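Local atomic coordinates of peridinin-chlorophyll A protein (PDB entry 2C9E), a protein that binds peridinin and chlorophyll a and probably serves as a water-soluble light-harvesting antenna that captures solar energy in the blue-green range. Residues Q43-V48 with G250-P255; L56-K61 with Q107-L112; L74-K79 with L83-E88. All blocks are in the same frame, centred on the assembly; numbering follows the deposited sequence.

Interaction 1 of 3, residues Q43-V48 with G250-P255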
loop_
_atom_site.group_PDB
_atom_site.type_symbol
_atom_site.label_atom_id
_atom_site.label_comp_id
_atom_site.label_asym_id
_atom_site.label_seq_id
_atom_site.Cartn_x
_atom_site.Cartn_y
_atom_site.Cartn_z
ATOM N N GLN A 43 -4.860 -16.282 5.209
ATOM C CA GLN A 43 -3.447 -16.183 4.914
ATOM C C GLN A 43 -3.156 -14.805 4.304
ATOM O O GLN A 43 -2.144 -14.174 4.620
ATOM C CB GLN A 43 -3.016 -17.276 3.930
ATOM C CG GLN A 43 -1.477 -17.437 3.876
ATOM C CD GLN A 43 -0.962 -18.376 2.755
ATOM O OE1 GLN A 43 -1.688 -19.290 2.298
ATOM N NE2 GLN A 43 0.312 -18.162 2.325
ATOM N N ALA A 44 -4.052 -14.343 3.434
ATOM C CA ALA A 44 -3.902 -13.021 2.804
ATOM C C ALA A 44 -3.958 -11.931 3.868
ATOM O O ALA A 44 -3.159 -10.987 3.852
ATOM C CB ALA A 44 -5.018 -12.803 1.750
ATOM N N ALA A 45 -4.878 -12.049 4.814
ATOM C CA ALA A 45 -4.997 -10.996 5.856
ATOM C C ALA A 45 -3.770 -10.995 6.801
ATOM O O ALA A 45 -3.252 -9.915 7.195
ATOM C CB ALA A 45 -6.359 -11.190 6.667
ATOM N N LEU A 46 -3.283 -12.194 7.150
ATOM C CA LEU A 46 -2.080 -12.307 7.988
ATOM C C LEU A 46 -0.878 -11.734 7.222
ATOM O O LEU A 46 -0.028 -11.043 7.800
ATOM C CB LEU A 46 -1.781 -13.774 8.330
ATOM C CG LEU A 46 -0.498 -14.060 9.115
ATOM C CD1 LEU A 46 -0.424 -13.200 10.426
ATOM C CD2 LEU A 46 -0.501 -15.557 9.486
ATOM N N ALA A 47 -0.809 -11.995 5.924
ATOM C CA ALA A 47 0.308 -11.457 5.138
ATOM C C ALA A 47 0.332 -9.951 5.196
ATOM O O ALA A 47 1.372 -9.332 5.313
ATOM C CB ALA A 47 0.208 -11.910 3.692
ATOM N N VAL A 48 -0.830 -9.337 5.103
ATOM C CA VAL A 48 -0.877 -7.874 5.132
ATOM C C VAL A 48 -0.407 -7.388 6.508
ATOM O O VAL A 48 0.308 -6.377 6.613
ATOM C CB VAL A 48 -2.271 -7.396 4.847
ATOM C CG1 VAL A 48 -2.431 -5.912 5.239
ATOM C CG2 VAL A 48 -2.558 -7.619 3.411
ATOM N N GLY A 250 -7.017 -8.715 15.846
ATOM C CA GLY A 250 -8.328 -8.935 16.441
ATOM C C GLY A 250 -9.381 -9.435 15.455
ATOM O O GLY A 250 -10.484 -9.906 15.876
ATOM N N ALA A 251 -9.064 -9.398 14.149
ATOM C CA ALA A 251 -10.057 -9.795 13.136
ATOM C C ALA A 251 -9.891 -11.136 12.478
ATOM O O ALA A 251 -10.866 -11.676 11.938
ATOM C CB ALA A 251 -10.138 -8.679 12.029
ATOM N N LEU A 252 -8.668 -11.686 12.525
ATOM C CA LEU A 252 -8.333 -12.950 11.860
ATOM C C LEU A 252 -9.196 -14.189 12.076
ATOM O O LEU A 252 -9.344 -15.008 11.183
ATOM C CB LEU A 252 -6.903 -13.333 12.194
ATOM C CG LEU A 252 -5.702 -12.665 11.505
ATOM C CD1 LEU A 252 -4.398 -13.306 12.081
ATOM C CD2 LEU A 252 -5.782 -12.841 9.973
ATOM N N ASN A 253 -9.752 -14.357 13.260
ATOM C CA ASN A 253 -10.570 -15.556 13.500
ATOM C C ASN A 253 -12.062 -15.256 13.386
ATOM O O ASN A 253 -12.856 -16.140 13.584
ATOM C CB ASN A 253 -10.348 -16.130 14.916
ATOM C CG ASN A 253 -8.887 -16.350 15.268
ATOM O OD1 ASN A 253 -8.162 -17.081 14.593
ATOM N ND2 ASN A 253 -8.452 -15.728 16.354
ATOM N N THR A 254 -12.443 -14.020 13.083
ATOM C CA THR A 254 -13.856 -13.663 12.987
ATOM C C THR A 254 -14.337 -13.836 11.561
ATOM O O THR A 254 -13.644 -13.453 10.617
ATOM C CB THR A 254 -14.047 -12.195 13.401
ATOM O OG1 THR A 254 -13.441 -11.996 14.673
ATOM C CG2 THR A 254 -15.519 -11.823 13.505
ATOM N N PRO A 255 -15.506 -14.447 11.364
ATOM C CA PRO A 255 -15.979 -14.615 9.978
ATOM C C PRO A 255 -16.014 -13.265 9.249
ATOM O O PRO A 255 -16.360 -12.218 9.845
ATOM C CB PRO A 255 -17.357 -15.226 10.157
ATOM C CG PRO A 255 -17.161 -16.103 11.431
ATOM C CD PRO A 255 -16.364 -15.165 12.331
#
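The shortest polar bond beside the spot where L252 meets A45 and L46 is a helical one, A47 N to Q43 O at 2.9 Å, within the helix that carries A45 and L46. Here a type I beta turn, A251 to T254, at the end of helix 234-251 packs against helix 41-55 of this all-helical pigment carrier. The turn is closed by its own bond, T254 N to A251 O at 3.0 Å, which sets L252 at the second position of the turn with its CB directed at the helix. Between the two segments the side chains meet through apolar atoms, and L252 makes every contact from the side of the turn.

The leucine reaches over with its branch CD2, which approaches A45 CB to 3.7 Å. The same methyl lies over the adjoining backbone, with L252 CD2 3.8 Å from L46 N, so it sits where the alanine methyl and the helix main chain meet. The other branch meets the neighbouring side chain: L252 CD1 comes to 4.3 Å from L46 CD1, a looser methyl-to-methyl touch. L46 turns its CG anti to the backbone N (chi1 176°), and CD1 is the branch it offers to the leucine. A45 is small enough for the helix backbone to come within reach of L252.

Around this patch, L252 also leans on R42 and E49 of the same helix, and R42 NH2 bonds N253 OD1 one residue further along the turn. A45 and A251 touch the same peridinin, so helix and turn both help to line a pigment pocket, while V48 faces a chlorophyll a. On the far side of the helix, Q43 points away from the turn and places its NE2 on A115 O.

Interaction 2 of 3, residues L56-K61 with Q107-L112. With PID (peridinin), chain E.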
loop_
_atom_site.group_PDB
_atom_site.type_symbol
_atom_site.label_atom_id
_atom_site.label_comp_id
_atom_site.label_asym_id
_atom_site.label_seq_id
_atom_site.Cartn_x
_atom_site.Cartn_y
_atom_site.Cartn_z
ATOM N N LEU A 56 7.075 -1.341 9.882
ATOM C CA LEU A 56 7.228 -0.684 11.175
ATOM C C LEU A 56 8.602 -0.910 11.793
ATOM O O LEU A 56 8.903 -0.340 12.820
ATOM C CB LEU A 56 6.124 -1.145 12.142
ATOM C CG LEU A 56 4.795 -0.381 12.008
ATOM C CD1 LEU A 56 3.714 -0.963 12.933
ATOM C CD2 LEU A 56 5.004 1.051 12.362
ATOM N N THR A 57 9.450 -1.707 11.154
ATOM C CA THR A 57 10.797 -1.943 11.691
ATOM C C THR A 57 11.832 -1.077 10.962
ATOM O O THR A 57 12.970 -0.974 11.394
ATOM C CB THR A 57 11.256 -3.418 11.544
ATOM O OG1 THR A 57 11.328 -3.775 10.149
ATOM C CG2 THR A 57 10.320 -4.368 12.296
ATOM N N MET A 58 11.416 -0.450 9.863
ATOM C CA MET A 58 12.286 0.377 9.031
ATOM C C MET A 58 12.568 1.775 9.562
ATOM O O MET A 58 11.813 2.319 10.378
ATOM C CB MET A 58 11.673 0.502 7.638
ATOM C CG MET A 58 11.613 -0.848 6.873
ATOM S SD MET A 58 10.583 -0.760 5.355
ATOM C CE MET A 58 10.860 -2.392 4.650
ATOM N N ASP A 59 13.649 2.356 9.066
ATOM C CA ASP A 59 14.065 3.697 9.420
ATOM C C ASP A 59 13.140 4.687 8.676
ATOM O O ASP A 59 13.192 4.816 7.452
ATOM C CB ASP A 59 15.505 3.850 8.970
ATOM C CG ASP A 59 16.076 5.217 9.263
ATOM O OD1 ASP A 59 15.322 6.166 9.538
ATOM O OD2 ASP A 59 17.313 5.331 9.198
ATOM N N PRO A 60 12.291 5.418 9.408
ATOM C CA PRO A 60 11.409 6.346 8.701
ATOM C C PRO A 60 12.091 7.272 7.676
ATOM O O PRO A 60 11.492 7.619 6.634
ATOM C CB PRO A 60 10.729 7.128 9.844
ATOM C CG PRO A 60 10.788 6.153 11.040
ATOM C CD PRO A 60 12.151 5.528 10.878
ATOM N N LYS A 61 13.319 7.701 7.959
ATOM C CA LYS A 61 14.003 8.592 7.006
ATOM C C LYS A 61 14.182 7.905 5.656
ATOM O O LYS A 61 14.014 8.519 4.596
ATOM C CB LYS A 61 15.380 9.045 7.545
ATOM C CG LYS A 61 15.323 10.102 8.699
ATOM C CD LYS A 61 15.856 9.547 10.071
ATOM C CE LYS A 61 14.742 8.833 10.898
ATOM N NZ LYS A 61 15.245 7.966 12.007
ATOM N N GLN A 107 14.753 -10.891 9.599
ATOM C CA GLN A 107 13.917 -12.093 9.568
ATOM C C GLN A 107 12.502 -11.769 9.122
ATOM O O GLN A 107 11.909 -12.516 8.369
ATOM C CB GLN A 107 13.812 -12.786 10.946
ATOM C CG GLN A 107 15.051 -12.797 11.826
ATOM C CD GLN A 107 14.763 -13.352 13.259
ATOM O OE1 GLN A 107 15.686 -13.536 14.061
ATOM N NE2 GLN A 107 13.480 -13.603 13.567
ATOM N N LYS A 108 11.945 -10.694 9.647
ATOM C CA LYS A 108 10.580 -10.304 9.267
ATOM C C LYS A 108 10.519 -9.944 7.780
ATOM O O LYS A 108 9.562 -10.302 7.072
ATOM C CB LYS A 108 10.104 -9.113 10.112
ATOM C CG LYS A 108 9.845 -9.510 11.544
ATOM C CD LYS A 108 9.702 -8.291 12.424
ATOM C CE LYS A 108 9.378 -8.736 13.849
ATOM N NZ LYS A 108 8.269 -9.730 13.764
ATOM N N PHE A 109 11.551 -9.259 7.300
ATOM C CA PHE A 109 11.545 -8.896 5.917
ATOM C C PHE A 109 11.633 -10.108 5.023
ATOM O O PHE A 109 10.848 -10.255 4.064
ATOM C CB PHE A 109 12.687 -7.947 5.569
ATOM C CG PHE A 109 12.538 -7.352 4.207
ATOM C CD1 PHE A 109 12.958 -8.061 3.067
ATOM C CD2 PHE A 109 11.919 -6.109 4.056
ATOM C CE1 PHE A 109 12.763 -7.538 1.784
ATOM C CE2 PHE A 109 11.712 -5.563 2.781
ATOM C CZ PHE A 109 12.138 -6.282 1.637
ATOM N N ALA A 110 12.602 -10.972 5.307
ATOM C CA ALA A 110 12.785 -12.184 4.483
ATOM C C ALA A 110 11.541 -13.075 4.520
ATOM O O ALA A 110 11.274 -13.850 3.583
ATOM C CB ALA A 110 13.991 -12.977 4.962
ATOM N N ALA A 111 10.775 -12.976 5.595
ATOM C CA ALA A 111 9.592 -13.810 5.669
ATOM C C ALA A 111 8.463 -13.381 4.719
ATOM O O ALA A 111 7.577 -14.163 4.446
ATOM C CB ALA A 111 9.090 -13.894 7.094
ATOM N N LEU A 112 8.504 -12.174 4.185
ATOM C CA LEU A 112 7.441 -11.781 3.267
ATOM C C LEU A 112 7.420 -12.586 1.990
ATOM O O LEU A 112 6.384 -12.624 1.290
ATOM C CB LEU A 112 7.513 -10.285 2.948
ATOM C CG LEU A 112 6.871 -9.540 4.135
ATOM C CD1 LEU A 112 7.253 -8.020 4.128
ATOM C CD2 LEU A 112 5.328 -9.695 4.013
HETATM C C1 PID E . 16.433 -17.838 -1.441
HETATM C C2 PID E . 17.480 -18.845 -1.924
HETATM C C3 PID E . 18.862 -18.442 -1.406
HETATM C C4 PID E . 19.184 -17.059 -1.978
HETATM C C5 PID E . 18.311 -15.955 -1.370
HETATM C C6 PID E . 16.841 -16.379 -1.203
HETATM C C7 PID E . 15.902 -15.356 -1.352
HETATM C C8 PID E . 15.185 -14.751 -0.321
HETATM C C9 PID E . 14.270 -13.723 -0.555
HETATM C C10 PID E . 13.957 -13.175 -1.794
HETATM C C11 PID E . 13.551 -13.081 0.367
HETATM C C12 PID E . 12.816 -12.148 -0.245
HETATM C C13 PID E . 12.025 -11.196 0.398
HETATM C C14 PID E . 11.261 -10.191 -0.201
HETATM C C15 PID E . 10.570 -9.300 0.625
HETATM C C16 PID E . 9.800 -8.207 0.222
HETATM C C17 PID E . 9.247 -7.360 1.182
HETATM C C18 PID E . 8.545 -6.205 0.843
HETATM C C19 PID E . 8.057 -5.317 1.801
HETATM C C20 PID E . 7.413 -4.139 1.418
HETATM C C21 PID E . 6.927 -3.150 2.276
HETATM C C22 PID E . 6.322 -2.014 1.742
HETATM C C23 PID E . 5.842 -1.009 2.436
HETATM C C24 PID E . 5.370 0.000 3.128
HETATM C C25 PID E . 6.214 1.240 3.473
HETATM C C26 PID E . 6.168 1.479 4.985
HETATM C C27 PID E . 4.741 1.510 5.551
HETATM C C28 PID E . 3.973 0.231 5.194
HETATM C C29 PID E . 3.940 -0.045 3.687
HETATM C C30 PID E . 5.186 2.650 7.619
HETATM C C31 PID E . 5.339 2.614 9.140
HETATM C CM1 PID E . 15.012 -18.149 -1.918
HETATM C CM2 PID E . 18.438 -14.753 -2.309
HETATM C CM3 PID E . 18.904 -15.564 -0.012
HETATM C CM4 PID E . 11.254 -10.009 -1.721
HETATM C CM5 PID E . 7.062 -3.301 3.796
HETATM C CM6 PID E . 7.672 1.043 3.049
HETATM C CM7 PID E . 5.670 2.482 2.762
HETATM C CM8 PID E . 3.316 -1.415 3.423
HETATM O O1 PID E . 16.594 -17.297 -0.125
HETATM O O2 PID E . 19.843 -19.386 -1.847
HETATM O O3 PID E . 14.421 -13.507 -2.885
HETATM O O4 PID E . 13.040 -12.185 -1.594
HETATM O O5 PID E . 3.152 0.961 3.050
HETATM O O6 PID E . 4.847 1.492 6.987
HETATM O O7 PID E . 5.376 3.699 7.001
#
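T57 and M58 lean on K108 and F109, while L56, just before them, turns to the peridinin: L56 CD2 lies 3.6 Å from C31 of the pigment's acetyl group. T57 brings its methyl across the lysine stem, T57 CG2 to K108 CD at 4.0 Å. Its hydroxyl, set between backbone N and carbonyl carbon (chi1 62°), is held by V54 O and D105 N, and this points CG2 toward the lysine. M58 follows with an extended chain whose end swings to the aromatic ring, M58 CE reaching F109 CE2 at 3.8 Å. That methyl comes in at the ring edge, near its plane, while the peridinin polyene passes over one face of F109, around C17. D59 then turns the chain into helix 60-77: as N-cap it accepts K61 N at D59 OD1, 3.0 Å, from above the carboxylate plane, and K61 NZ adds a salt bridge to the same oxygen, its hydrogen bond weak. L112 CD1 adds a further touch to the pigment at C17. With methyls, a lysine methylene, a ring and a carotenoid chain meeting here, dispersion and shape probably fix the orientation of F109 in this peridinin pocket.

Interaction 3 of 3, residues L74-K79 with L83-E88. Unlike the reference sequence in segment 74-79: K79 (reference Thr). With MG (magnesium ion), chain L; PID (peridinin), chain F.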
loop_
_atom_site.group_PDB
_atom_site.type_symbol
_atom_site.label_atom_id
_atom_site.label_comp_id
_atom_site.label_asym_id
_atom_site.label_seq_id
_atom_site.Cartn_x
_atom_site.Cartn_y
_atom_site.Cartn_z
ATOM N N LEU A 74 7.588 8.461 -10.959
ATOM C CA LEU A 74 6.262 8.537 -11.592
ATOM C C LEU A 74 6.196 9.801 -12.485
ATOM O O LEU A 74 5.624 9.783 -13.582
ATOM C CB LEU A 74 5.152 8.552 -10.524
ATOM C CG LEU A 74 4.904 7.177 -9.870
ATOM C CD1 LEU A 74 3.993 7.335 -8.665
ATOM C CD2 LEU A 74 4.233 6.231 -10.935
ATOM N N ASP A 75 6.801 10.888 -12.019
ATOM C CA ASP A 75 6.854 12.121 -12.815
ATOM C C ASP A 75 7.298 11.832 -14.269
ATOM O O ASP A 75 6.772 12.430 -15.198
ATOM C CB ASP A 75 7.811 13.133 -12.170
ATOM C CG ASP A 75 7.250 13.752 -10.874
ATOM O OD1 ASP A 75 6.011 13.732 -10.632
ATOM O OD2 ASP A 75 8.055 14.294 -10.085
ATOM N N SER A 76 8.251 10.920 -14.473
ATOM C CA SER A 76 8.689 10.602 -15.843
ATOM C C SER A 76 7.871 9.475 -16.492
ATOM O O SER A 76 7.656 9.450 -17.718
ATOM C CB SER A 76 10.202 10.238 -15.886
ATOM O OG SER A 76 10.552 9.079 -15.116
ATOM N N ALA A 77 7.379 8.553 -15.673
ATOM C CA ALA A 77 6.633 7.427 -16.194
ATOM C C ALA A 77 5.272 7.808 -16.702
ATOM O O ALA A 77 4.852 7.363 -17.765
ATOM C CB ALA A 77 6.489 6.358 -15.103
ATOM N N LYS A 78 4.585 8.654 -15.947
ATOM C CA LYS A 78 3.219 8.968 -16.293
ATOM C C LYS A 78 3.008 9.821 -17.502
ATOM O O LYS A 78 1.869 10.179 -17.789
ATOM C CB LYS A 78 2.443 9.534 -15.078
ATOM C CG LYS A 78 2.871 10.904 -14.539
ATOM C CD LYS A 78 1.998 11.287 -13.344
ATOM C CE LYS A 78 2.464 12.568 -12.705
ATOM N NZ LYS A 78 1.645 12.916 -11.510
ATOM N N LYS A 79 4.087 10.098 -18.231
ATOM C CA LYS A 79 4.002 10.894 -19.447
ATOM C C LYS A 79 3.955 9.979 -20.700
ATOM O O LYS A 79 3.467 10.404 -21.749
ATOM C CB LYS A 79 5.226 11.777 -19.578
ATOM C CG LYS A 79 6.276 11.108 -20.471
ATOM C CD LYS A 79 7.638 11.228 -19.892
ATOM C CE LYS A 79 8.582 10.241 -20.548
ATOM N NZ LYS A 79 9.922 10.443 -19.905
ATOM N N LEU A 83 4.010 3.856 -19.137
ATOM C CA LEU A 83 4.272 4.180 -17.715
ATOM C C LEU A 83 5.689 3.752 -17.334
ATOM O O LEU A 83 5.941 3.290 -16.232
ATOM C CB LEU A 83 3.265 3.464 -16.805
ATOM C CG LEU A 83 1.811 3.897 -17.053
ATOM C CD1 LEU A 83 0.892 3.095 -16.169
ATOM C CD2 LEU A 83 1.647 5.394 -16.775
ATOM N N MET A 84 6.624 3.951 -18.247
ATOM C CA MET A 84 7.987 3.517 -18.035
ATOM C C MET A 84 8.896 4.649 -17.555
ATOM O O MET A 84 9.093 5.657 -18.254
ATOM C CB MET A 84 8.477 2.896 -19.357
ATOM C CG MET A 84 9.743 2.064 -19.302
ATOM S SD MET A 84 9.641 0.727 -18.106
ATOM C CE MET A 84 11.196 1.022 -17.240
ATOM N N ALA A 85 9.446 4.495 -16.352
ATOM C CA ALA A 85 10.331 5.538 -15.805
ATOM C C ALA A 85 11.615 5.625 -16.589
ATOM O O ALA A 85 11.917 4.736 -17.378
ATOM C CB ALA A 85 10.673 5.246 -14.323
ATOM N N SER A 86 12.397 6.663 -16.299
ATOM C CA SER A 86 13.700 6.894 -16.941
ATOM C C SER A 86 14.723 5.912 -16.333
ATOM O O SER A 86 14.508 5.411 -15.226
ATOM C CB SER A 86 14.104 8.397 -16.749
ATOM O OG SER A 86 14.595 8.774 -15.466
ATOM N N LYS A 87 15.806 5.596 -17.052
ATOM C CA LYS A 87 16.798 4.673 -16.495
ATOM C C LYS A 87 17.342 5.304 -15.197
ATOM O O LYS A 87 17.695 4.627 -14.220
ATOM C CB LYS A 87 17.975 4.458 -17.471
ATOM C CG LYS A 87 17.695 3.617 -18.725
ATOM C CD LYS A 87 18.961 3.360 -19.591
ATOM C CE LYS A 87 18.664 2.418 -20.771
ATOM N NZ LYS A 87 19.890 2.106 -21.578
ATOM N N GLU A 88 17.430 6.628 -15.215
ATOM C CA GLU A 88 17.902 7.384 -14.079
ATOM C C GLU A 88 16.953 7.243 -12.894
ATOM O O GLU A 88 17.381 6.862 -11.819
ATOM C CB GLU A 88 18.040 8.855 -14.476
ATOM C CG GLU A 88 18.427 9.744 -13.333
ATOM C CD GLU A 88 18.536 11.206 -13.730
ATOM O OE1 GLU A 88 19.429 11.563 -14.555
ATOM O OE2 GLU A 88 17.719 11.996 -13.205
HETATM MG MG MG L . 5.661 12.762 -8.347
HETATM C C1 PID F . 17.063 -11.308 2.130
HETATM C C2 PID F . 17.756 -12.154 3.204
HETATM C C3 PID F . 17.584 -11.500 4.578
HETATM C C4 PID F . 18.245 -10.119 4.532
HETATM C C5 PID F . 17.534 -9.140 3.592
HETATM C C6 PID F . 17.011 -9.785 2.292
HETATM C C7 PID F . 16.885 -8.909 1.209
HETATM C C8 PID F . 15.751 -8.730 0.414
HETATM C C9 PID F . 15.646 -7.822 -0.645
HETATM C C10 PID F . 16.611 -6.934 -1.108
HETATM C C11 PID F . 14.548 -7.572 -1.361
HETATM C C12 PID F . 14.783 -6.578 -2.225
HETATM C C13 PID F . 13.851 -6.049 -3.119
HETATM C C14 PID F . 14.049 -5.008 -4.030
HETATM C C15 PID F . 12.989 -4.605 -4.846
HETATM C C16 PID F . 13.022 -3.574 -5.785
HETATM C C17 PID F . 11.901 -3.234 -6.543
HETATM C C18 PID F . 11.918 -2.179 -7.456
HETATM C C19 PID F . 10.820 -1.786 -8.219
HETATM C C20 PID F . 10.935 -0.684 -9.070
HETATM C C21 PID F . 9.914 -0.150 -9.858
HETATM C C22 PID F . 10.165 0.981 -10.636
HETATM C C23 PID F . 9.238 1.541 -11.368
HETATM C C24 PID F . 8.274 2.126 -12.031
HETATM C C25 PID F . 7.367 3.192 -11.396
HETATM C C26 PID F . 5.914 2.713 -11.511
HETATM C C27 PID F . 5.530 2.309 -12.939
HETATM C C28 PID F . 6.496 1.276 -13.535
HETATM C C29 PID F . 7.954 1.747 -13.479
HETATM C C30 PID F . 3.158 2.477 -12.859
HETATM C C31 PID F . 1.763 1.850 -12.900
HETATM C CM1 PID F . 17.105 -11.930 0.733
HETATM C CM2 PID F . 18.539 -8.023 3.293
HETATM C CM3 PID F . 16.374 -8.534 4.384
HETATM C CM4 PID F . 15.404 -4.300 -4.128
HETATM C CM5 PID F . 8.508 -0.762 -9.854
HETATM C CM6 PID F . 7.669 3.362 -9.904
HETATM C CM7 PID F . 7.563 4.544 -12.084
HETATM C CM8 PID F . 8.883 0.629 -13.964
HETATM O O1 PID F . 15.860 -10.626 2.498
HETATM O O2 PID F . 18.225 -12.282 5.591
HETATM O O3 PID F . 17.760 -6.831 -0.683
HETATM O O4 PID F . 16.076 -6.155 -2.095
HETATM O O5 PID F . 8.113 2.930 -14.273
HETATM O O6 PID F . 4.248 1.663 -12.868
HETATM O O7 PID F . 3.281 3.700 -12.888
#
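S76 OG takes the backbone N-H of S86, a long bond of 3.3 Å from S86 N with an N-H...O angle of 146°. The serine reaches it because its first torsion (chi1 62°) sets OG between its own N and carbonyl carbon; D89 OD2 is the stronger partner of the same oxygen, and A73 O is a further one. S86 is turned much alike, and its OG caps D89 N at the start of helix 87-102.

On the other flank A77 meets L83. L83 has left-handed backbone angles and directs its CA-H at A77 O, with L83 CA to A77 O at 3.2 Å. Its side chain forks at CG, which lies anti to the carbonyl carbon (chi1 -62°): CD2 touches K78 CA at 3.9 Å, while CD1 approaches peridinin C31. These contacts close the short connection between helix 60-77 and helix 87-102, a helical hairpin whose bend also holds the head of a peridinin. The pigment hydroxyl O5 donates to L83 O and receives A85 N, each at 2.9 Å, so two main-chain groups fix its direction. A77 CB packs on the pigment methyl CM7. M84 folds back at chi2 and chi3, which brings its CE to within 4.0 Å of peridinin CM8.

K78 leaves the hairpin with a chain extended beyond CG, its NZ pairing with D220 and D223. D75 OD1 binds the magnesium ion at 2.5 Å, a site completed in part by S71 O and D223 OD2.

How the interactions relate
From the N terminus, helix 41-55 supplies the first side of interaction 1, whose partner waits some 200 residues later at the end of helix 234-251, joining the N-terminal half of the chain to the C-terminal half. Inside that loop, interaction 2 ties the approach to helix 60-77 to helix 106-111, closing a loop of 45 residues. Interaction 3 nests in turn within it, at the far end of helix 60-77, where only three residues separate its segments; none of the loops cross. Interactions 1 and 2 touch, A47 O lying 4.2 Å from L112 CD2. Interaction 3 lies apart, its centre about 36 Å from that of interaction 1, on the opposite side of the chain's centre.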